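Local coordinates for galectin (Danio rerio, PDB 6E20), which binds galactosides through a galectin carbohydrate-recognition fold and probably acts in innate immunity by recognising glycans such as those of a viral envelope glycoprotein, at residues F91-F96 and G113-Y117. Sequence-based numbering, arbitrary orientation.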
loop_
_atom_site.group_PDB
_atom_site.type_symbol
_atom_site.label_atom_id
_atom_site.label_comp_id
_atom_site.label_asym_id
_atom_site.label_seq_id
_atom_site.Cartn_x
_atom_site.Cartn_y
_atom_site.Cartn_z
ATOM N N PHE B 91 -9.472 10.194 -10.409
ATOM C CA PHE B 91 -10.276 9.812 -11.596
ATOM C C PHE B 91 -11.764 10.021 -11.401
ATOM O O PHE B 91 -12.278 10.129 -10.274
ATOM C CB PHE B 91 -10.006 8.377 -12.049
ATOM C CG PHE B 91 -10.681 7.280 -11.275
ATOM C CD1 PHE B 91 -10.301 7.000 -9.971
ATOM C CD2 PHE B 91 -11.591 6.442 -11.897
ATOM C CE1 PHE B 91 -10.872 5.936 -9.281
ATOM C CE2 PHE B 91 -12.152 5.374 -11.209
ATOM C CZ PHE B 91 -11.793 5.123 -9.903
ATOM N N THR B 92 -12.403 10.047 -12.562
ATOM C CA THR B 92 -13.846 10.232 -12.788
ATOM C C THR B 92 -14.229 9.070 -13.693
ATOM O O THR B 92 -13.293 8.416 -14.201
ATOM C CB THR B 92 -14.098 11.614 -13.413
ATOM O OG1 THR B 92 -13.380 11.648 -14.652
ATOM C CG2 THR B 92 -13.633 12.764 -12.544
ATOM N N ASN B 93 -15.521 8.862 -13.940
ATOM C CA ASN B 93 -15.999 7.872 -14.940
ATOM C C ASN B 93 -15.247 8.107 -16.256
ATOM O O ASN B 93 -15.008 7.127 -16.990
ATOM C CB ASN B 93 -17.502 7.997 -15.198
ATOM C CG ASN B 93 -18.348 7.697 -13.981
ATOM O OD1 ASN B 93 -19.205 6.816 -14.026
ATOM N ND2 ASN B 93 -18.137 8.426 -12.897
ATOM N N GLU B 94 -14.922 9.365 -16.566
ATOM C CA GLU B 94 -14.402 9.773 -17.905
ATOM C C GLU B 94 -12.879 9.570 -17.973
ATOM O O GLU B 94 -12.400 9.060 -19.012
ATOM C CB GLU B 94 -14.767 11.225 -18.227
ATOM C CG GLU B 94 -16.271 11.486 -18.317
ATOM C CD GLU B 94 -17.000 11.529 -16.983
ATOM O OE1 GLU B 94 -16.398 11.968 -15.976
ATOM O OE2 GLU B 94 -18.164 11.111 -16.958
ATOM N N GLU B 95 -12.104 9.983 -16.976
ATOM C CA GLU B 95 -10.621 9.941 -17.180
ATOM C C GLU B 95 -9.836 9.914 -15.869
ATOM O O GLU B 95 -10.385 10.234 -14.797
ATOM C CB GLU B 95 -10.150 11.056 -18.122
ATOM C CG GLU B 95 -10.214 12.435 -17.527
ATOM C CD GLU B 95 -9.650 13.586 -18.352
ATOM O OE1 GLU B 95 -9.507 14.627 -17.751
ATOM O OE2 GLU B 95 -9.424 13.480 -19.592
ATOM N N PHE B 96 -8.578 9.476 -15.975
ATOM C CA PHE B 96 -7.563 9.606 -14.912
ATOM C C PHE B 96 -6.848 10.938 -15.085
ATOM O O PHE B 96 -6.480 11.298 -16.220
ATOM C CB PHE B 96 -6.538 8.478 -14.971
ATOM C CG PHE B 96 -7.158 7.134 -14.760
ATOM C CD1 PHE B 96 -7.678 6.421 -15.837
ATOM C CD2 PHE B 96 -7.264 6.607 -13.483
ATOM C CE1 PHE B 96 -8.240 5.174 -15.645
ATOM C CE2 PHE B 96 -7.807 5.346 -13.300
ATOM C CZ PHE B 96 -8.300 4.641 -14.380
ATOM N N GLY B 113 -14.190 2.254 -17.733
ATOM C CA GLY B 113 -15.452 2.912 -17.339
ATOM C C GLY B 113 -15.843 2.692 -15.887
ATOM O O GLY B 113 -16.826 3.340 -15.460
ATOM N N SER B 114 -15.145 1.832 -15.130
ATOM C CA SER B 114 -15.571 1.488 -13.746
ATOM C C SER B 114 -15.317 2.694 -12.835
ATOM O O SER B 114 -14.497 3.566 -13.202
ATOM C CB SER B 114 -14.942 0.229 -13.224
ATOM O OG SER B 114 -14.953 -0.792 -14.210
ATOM N N GLU B 115 -16.060 2.765 -11.724
ATOM C CA GLU B 115 -15.940 3.800 -10.666
ATOM C C GLU B 115 -15.133 3.269 -9.474
ATOM O O GLU B 115 -14.897 4.062 -8.550
ATOM C CB GLU B 115 -17.334 4.251 -10.219
ATOM C CG GLU B 115 -18.007 5.148 -11.250
ATOM C CD GLU B 115 -19.489 5.386 -11.030
ATOM O OE1 GLU B 115 -19.817 6.111 -10.080
ATOM O OE2 GLU B 115 -20.301 4.823 -11.801
ATOM N N LYS B 116 -14.704 2.003 -9.497
ATOM C CA LYS B 116 -13.895 1.414 -8.399
ATOM C C LYS B 116 -12.923 0.372 -8.946
ATOM O O LYS B 116 -13.363 -0.501 -9.677
ATOM C CB LYS B 116 -14.823 0.779 -7.363
ATOM C CG LYS B 116 -14.163 0.376 -6.052
ATOM C CD LYS B 116 -15.169 -0.063 -5.002
ATOM C CE LYS B 116 -15.854 -1.373 -5.347
ATOM N NZ LYS B 116 -17.029 -1.607 -4.477
ATOM N N TYR B 117 -11.658 0.454 -8.521
ATOM C CA TYR B 117 -10.550 -0.464 -8.892
ATOM C C TYR B 117 -9.872 -0.984 -7.614
ATOM O O TYR B 117 -9.490 -0.175 -6.772
ATOM C CB TYR B 117 -9.591 0.286 -9.821
ATOM C CG TYR B 117 -10.215 0.638 -11.148
ATOM C CD1 TYR B 117 -10.644 -0.369 -11.991
ATOM C CD2 TYR B 117 -10.407 1.952 -11.548
ATOM C CE1 TYR B 117 -11.219 -0.092 -13.213
ATOM C CE2 TYR B 117 -10.975 2.252 -12.781
ATOM C CZ TYR B 117 -11.392 1.223 -13.612
ATOM O OH TYR B 117 -11.994 1.459 -14.818
#
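Phe91, Phe96 and Tyr117 meet between the two sheets of the galectin beta-sandwich, at the end where the turn joining strands 85-91 and 95-99 faces the start of strand 116-124. The first two rings come from one sheet and the tyrosine from the other. Tyr117 directs its CD2-CE2 side at both phenylalanines: its CE2 lies 3.7 Å from Phe91 CE2 and 3.9 Å from Phe96 CZ. The Phe91 and Tyr117 rings meet at a slant, inclined at 36° with centroids 5.6 Å apart. Phe91 holds CG between its own N and carbonyl carbon (chi1 79°), and from there the ring reaches across to the opposing backbone. Ser114 O lies in the plane of this ring at its edge, 3.6 Å from Phe91 CE2. Glu115 O approaches obliquely, 3.5 Å from Phe91 CZ. The ring of Phe11 meets that of Phe91, and Ala42 touches both Phe96 and Tyr117, extending the apolar layer. The hydroxyl of the buried Tyr117 has its own partners: Asn110 ND2 is hydrogen-bonded to Tyr117 OH, which also receives a weak bond from Ser114 N. Ser114 OG is paired with His36, whose ring also meets that of Tyr117. Nearer solvent, the side chains of Asn93 and Glu115 pass each other with amide and carboxylate planes inclined to one another, and Glu115 CG lies 3.8 Å from Asn93 CG. The turn carrying Asn93 is fixed from within: Thr92 N bonds to Glu95 O, and in an ST motif Glu95 N donates in return to Thr92 OG1 at 3.1 Å, with an N-H...O angle of 160°.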